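Local coordinates for putative fimbrium subunit Fim1C (Bacteroides uniformis, PDB 4K4K), which is a putative component of the fimbrium tip, part of the filamentous surface appendages that mediate cell adhesion and biofilm formation, at residues A158-Q170 and A214-E226. Sequence-based numbering, arbitrary orientation.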
loop_
_atom_site.group_PDB
_atom_site.type_symbol
_atom_site.label_atom_id
_atom_site.label_comp_id
_atom_site.label_asym_id
_atom_site.label_seq_id
_atom_site.Cartn_x
_atom_site.Cartn_y
_atom_site.Cartn_z
ATOM N N ALA A 158 -16.088 -5.740 -26.410
ATOM C CA ALA A 158 -17.230 -6.573 -26.024
ATOM C C ALA A 158 -16.829 -8.049 -25.905
ATOM O O ALA A 158 -17.267 -8.718 -24.969
ATOM C CB ALA A 158 -18.363 -6.425 -27.036
ATOM N N ASP A 159 -15.972 -8.547 -26.819
ATOM C CA ASP A 159 -15.496 -9.932 -26.787
ATOM C C ASP A 159 -14.664 -10.237 -25.540
ATOM O O ASP A 159 -14.512 -11.407 -25.201
ATOM C CB ASP A 159 -14.651 -10.250 -28.025
ATOM C CG ASP A 159 -15.380 -10.094 -29.331
ATOM O OD1 ASP A 159 -16.560 -10.526 -29.414
ATOM O OD2 ASP A 159 -14.768 -9.587 -30.286
ATOM N N LEU A 160 -14.100 -9.201 -24.881
ATOM C CA LEU A 160 -13.256 -9.356 -23.696
ATOM C C LEU A 160 -14.040 -9.194 -22.394
ATOM O O LEU A 160 -13.440 -9.207 -21.318
ATOM C CB LEU A 160 -12.077 -8.369 -23.724
ATOM C CG LEU A 160 -11.225 -8.384 -25.009
ATOM C CD1 LEU A 160 -10.138 -7.345 -24.941
ATOM C CD2 LEU A 160 -10.628 -9.766 -25.261
ATOM N N ALA A 161 -15.385 -9.081 -22.482
ATOM C CA ALA A 161 -16.215 -8.970 -21.284
ATOM C C ALA A 161 -16.012 -10.209 -20.415
ATOM O O ALA A 161 -16.077 -11.344 -20.914
ATOM C CB ALA A 161 -17.684 -8.821 -21.667
ATOM N N GLY A 162 -15.704 -9.971 -19.155
ATOM C CA GLY A 162 -15.488 -11.027 -18.173
ATOM C C GLY A 162 -14.068 -11.542 -18.065
ATOM O O GLY A 162 -13.831 -12.492 -17.309
ATOM N N THR A 163 -13.095 -10.918 -18.805
ATOM C CA THR A 163 -11.695 -11.351 -18.746
ATOM C C THR A 163 -11.177 -11.300 -17.307
ATOM O O THR A 163 -11.352 -10.290 -16.620
ATOM C CB THR A 163 -10.804 -10.510 -19.699
ATOM O OG1 THR A 163 -11.233 -10.729 -21.036
ATOM C CG2 THR A 163 -9.314 -10.846 -19.577
ATOM N N THR A 164 -10.530 -12.380 -16.853
ATOM C CA THR A 164 -9.920 -12.414 -15.514
ATOM C C THR A 164 -8.408 -12.291 -15.680
ATOM O O THR A 164 -7.867 -12.633 -16.732
ATOM C CB THR A 164 -10.310 -13.672 -14.733
ATOM O OG1 THR A 164 -9.840 -14.814 -15.444
ATOM C CG2 THR A 164 -11.799 -13.770 -14.477
ATOM N N VAL A 165 -7.734 -11.780 -14.649
ATOM C CA VAL A 165 -6.294 -11.550 -14.683
ATOM C C VAL A 165 -5.675 -12.112 -13.420
ATOM O O VAL A 165 -6.167 -11.831 -12.322
ATOM C CB VAL A 165 -5.952 -10.022 -14.834
ATOM C CG1 VAL A 165 -4.448 -9.793 -15.064
ATOM C CG2 VAL A 165 -6.767 -9.371 -15.945
ATOM N N SER A 166 -4.565 -12.832 -13.562
ATOM C CA SER A 166 -3.799 -13.307 -12.413
ATOM C C SER A 166 -2.309 -13.140 -12.701
ATOM O O SER A 166 -1.921 -12.979 -13.861
ATOM C CB SER A 166 -4.155 -14.757 -12.085
ATOM O OG SER A 166 -3.687 -15.624 -13.103
ATOM N N ILE A 167 -1.484 -13.133 -11.654
ATOM C CA ILE A 167 -0.025 -13.038 -11.784
ATOM C C ILE A 167 0.571 -14.252 -11.075
ATOM O O ILE A 167 0.128 -14.608 -9.980
ATOM C CB ILE A 167 0.552 -11.679 -11.288
ATOM C CG1 ILE A 167 2.063 -11.554 -11.611
ATOM C CG2 ILE A 167 0.222 -11.380 -9.801
ATOM C CD1 ILE A 167 2.705 -10.131 -11.322
ATOM N N SER A 168 1.547 -14.901 -11.715
ATOM C CA SER A 168 2.155 -16.126 -11.213
ATOM C C SER A 168 3.400 -15.895 -10.360
ATOM O O SER A 168 4.005 -14.824 -10.379
ATOM C CB SER A 168 2.533 -17.034 -12.389
ATOM O OG SER A 168 3.627 -16.468 -13.098
ATOM N N ASN A 169 3.784 -16.967 -9.654
ATOM C CA ASN A 169 4.979 -17.149 -8.835
ATOM C C ASN A 169 5.246 -15.940 -7.935
ATOM O O ASN A 169 6.303 -15.295 -7.966
ATOM C CB ASN A 169 6.167 -17.499 -9.711
ATOM C CG ASN A 169 5.874 -18.756 -10.526
ATOM O OD1 ASN A 169 5.419 -19.788 -10.004
ATOM N ND2 ASN A 169 5.973 -18.645 -11.834
ATOM N N GLN A 170 4.249 -15.652 -7.126
ATOM C CA GLN A 170 4.337 -14.552 -6.179
ATOM C C GLN A 170 4.673 -15.017 -4.794
ATOM O O GLN A 170 4.084 -15.990 -4.312
ATOM C CB GLN A 170 2.996 -13.795 -6.094
ATOM C CG GLN A 170 2.560 -13.129 -7.389
ATOM C CD GLN A 170 3.530 -12.077 -7.846
ATOM O OE1 GLN A 170 4.218 -12.235 -8.864
ATOM N NE2 GLN A 170 3.657 -11.006 -7.077
ATOM N N ALA A 214 11.527 -12.190 -13.059
ATOM C CA ALA A 214 11.740 -13.403 -13.864
ATOM C C ALA A 214 10.881 -14.550 -13.345
ATOM O O ALA A 214 10.765 -14.751 -12.133
ATOM C CB ALA A 214 13.214 -13.801 -13.863
ATOM N N GLY A 215 10.236 -15.251 -14.267
ATOM C CA GLY A 215 9.335 -16.344 -13.925
ATOM C C GLY A 215 7.908 -15.894 -13.687
ATOM O O GLY A 215 7.014 -16.732 -13.570
HETATM N N MSE A 216 7.676 -14.565 -13.577
HETATM C CA MSE A 216 6.321 -14.051 -13.350
HETATM C C MSE A 216 5.609 -13.805 -14.660
HETATM O O MSE A 216 6.155 -13.171 -15.562
HETATM C CB MSE A 216 6.316 -12.757 -12.541
HETATM C CG MSE A 216 6.875 -12.899 -11.154
HETATM SE SE MSE A 216 7.004 -11.127 -10.348
HETATM C CE MSE A 216 7.784 -11.722 -8.642
ATOM N N ALA A 217 4.376 -14.257 -14.734
ATOM C CA ALA A 217 3.567 -14.041 -15.916
ATOM C C ALA A 217 2.174 -13.578 -15.548
ATOM O O ALA A 217 1.630 -13.983 -14.518
ATOM C CB ALA A 217 3.486 -15.326 -16.748
ATOM N N LEU A 218 1.598 -12.721 -16.387
ATOM C CA LEU A 218 0.197 -12.335 -16.290
ATOM C C LEU A 218 -0.607 -13.314 -17.132
ATOM O O LEU A 218 -0.222 -13.579 -18.279
ATOM C CB LEU A 218 -0.065 -10.897 -16.786
ATOM C CG LEU A 218 0.546 -9.737 -16.034
ATOM C CD1 LEU A 218 0.107 -8.426 -16.658
ATOM C CD2 LEU A 218 0.153 -9.751 -14.541
ATOM N N THR A 219 -1.708 -13.854 -16.589
ATOM C CA THR A 219 -2.585 -14.752 -17.352
ATOM C C THR A 219 -3.913 -14.044 -17.553
ATOM O O THR A 219 -4.526 -13.589 -16.586
ATOM C CB THR A 219 -2.740 -16.144 -16.694
ATOM O OG1 THR A 219 -1.449 -16.754 -16.642
ATOM C CG2 THR A 219 -3.705 -17.077 -17.470
ATOM N N PHE A 220 -4.360 -13.958 -18.813
ATOM C CA PHE A 220 -5.640 -13.367 -19.166
ATOM C C PHE A 220 -6.544 -14.467 -19.672
ATOM O O PHE A 220 -6.240 -15.036 -20.719
ATOM C CB PHE A 220 -5.469 -12.281 -20.258
ATOM C CG PHE A 220 -4.503 -11.199 -19.858
ATOM C CD1 PHE A 220 -3.143 -11.316 -20.140
ATOM C CD2 PHE A 220 -4.941 -10.084 -19.156
ATOM C CE1 PHE A 220 -2.241 -10.333 -19.725
ATOM C CE2 PHE A 220 -4.040 -9.110 -18.733
ATOM C CZ PHE A 220 -2.697 -9.249 -19.014
ATOM N N THR A 221 -7.627 -14.786 -18.940
ATOM C CA THR A 221 -8.589 -15.818 -19.353
ATOM C C THR A 221 -9.778 -15.090 -19.964
ATOM O O THR A 221 -10.451 -14.342 -19.251
ATOM C CB THR A 221 -8.964 -16.708 -18.154
ATOM O OG1 THR A 221 -7.775 -17.080 -17.451
ATOM C CG2 THR A 221 -9.756 -17.952 -18.564
ATOM N N VAL A 222 -10.006 -15.271 -21.265
ATOM C CA VAL A 222 -11.061 -14.601 -21.997
ATOM C C VAL A 222 -12.244 -15.558 -22.216
ATOM O O VAL A 222 -12.138 -16.477 -23.026
ATOM C CB VAL A 222 -10.514 -14.034 -23.333
ATOM C CG1 VAL A 222 -11.570 -13.205 -24.046
ATOM C CG2 VAL A 222 -9.241 -13.203 -23.104
ATOM N N PRO A 223 -13.384 -15.334 -21.525
ATOM C CA PRO A 223 -14.544 -16.238 -21.699
ATOM C C PRO A 223 -15.096 -16.248 -23.124
ATOM O O PRO A 223 -15.474 -17.314 -23.616
ATOM C CB PRO A 223 -15.579 -15.693 -20.715
ATOM C CG PRO A 223 -14.833 -14.846 -19.778
ATOM C CD PRO A 223 -13.668 -14.283 -20.531
ATOM N N GLY A 224 -15.085 -15.081 -23.779
ATOM C CA GLY A 224 -15.545 -14.897 -25.153
ATOM C C GLY A 224 -14.853 -15.797 -26.159
ATOM O O GLY A 224 -15.467 -16.211 -27.148
ATOM N N LEU A 225 -13.570 -16.121 -25.894
ATOM C CA LEU A 225 -12.759 -17.013 -26.721
ATOM C C LEU A 225 -12.751 -18.428 -26.106
ATOM O O LEU A 225 -11.710 -19.083 -26.064
ATOM C CB LEU A 225 -11.328 -16.455 -26.866
ATOM C CG LEU A 225 -11.158 -15.204 -27.719
ATOM C CD1 LEU A 225 -9.915 -14.460 -27.327
ATOM C CD2 LEU A 225 -11.109 -15.545 -29.197
ATOM N N GLU A 226 -13.939 -18.892 -25.646
ATOM C CA GLU A 226 -14.218 -20.191 -25.007
ATOM C C GLU A 226 -13.236 -20.474 -23.832
ATOM O O GLU A 226 -12.694 -21.580 -23.710
ATOM C CB GLU A 226 -14.223 -21.345 -26.041
HETATM O O HOH W 1 -12.976 -15.111 -17.068
#
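L160 meets V222 through methyls, CD2 to CG1 at 3.8 Å, where a type II turn from L160 to T163 begins. There L160 O accepts from T163 OG1 at 2.7 Å and from T163 N, both on the same face of its plane, fixing the corner. With T163 CG2 anti to the backbone N, the methyl lies at the edge of the F220 ring and OG1 beside the V222 methyls. A glycine in place of T163 would probably leave L160 O with one fewer donor and open a gap beside F220 and V222. Strand 164-168 then runs antiparallel to strand 217-222, 157° between their directions. T164 and T221 exchange two backbone hydrogen bonds, as do S166 and T219 (T219 N to S166 O 2.9 Å, N-H...O 164°). Between them V165 lies alongside F220, CG1 to CE2 at 3.8 Å, and beyond S166, I167 CB packs on L218 CD2; this face turns to I148 and L144 of strand 132-150. On the other face S166 OG is taken by E193 and T219 OG1 by H231. Past I167, S168 N still donates to A217 O, but A217 N donates to the side-chain S168 OG at 2.9 Å. N169 ND2 donates to G215 O at 2.8 Å, from 35° out of the carbonyl plane. This is an antiparallel strand pair with one apolar and one polar face, consistent with the sandwich-like, transthyretin-clan fold of fimbrillins.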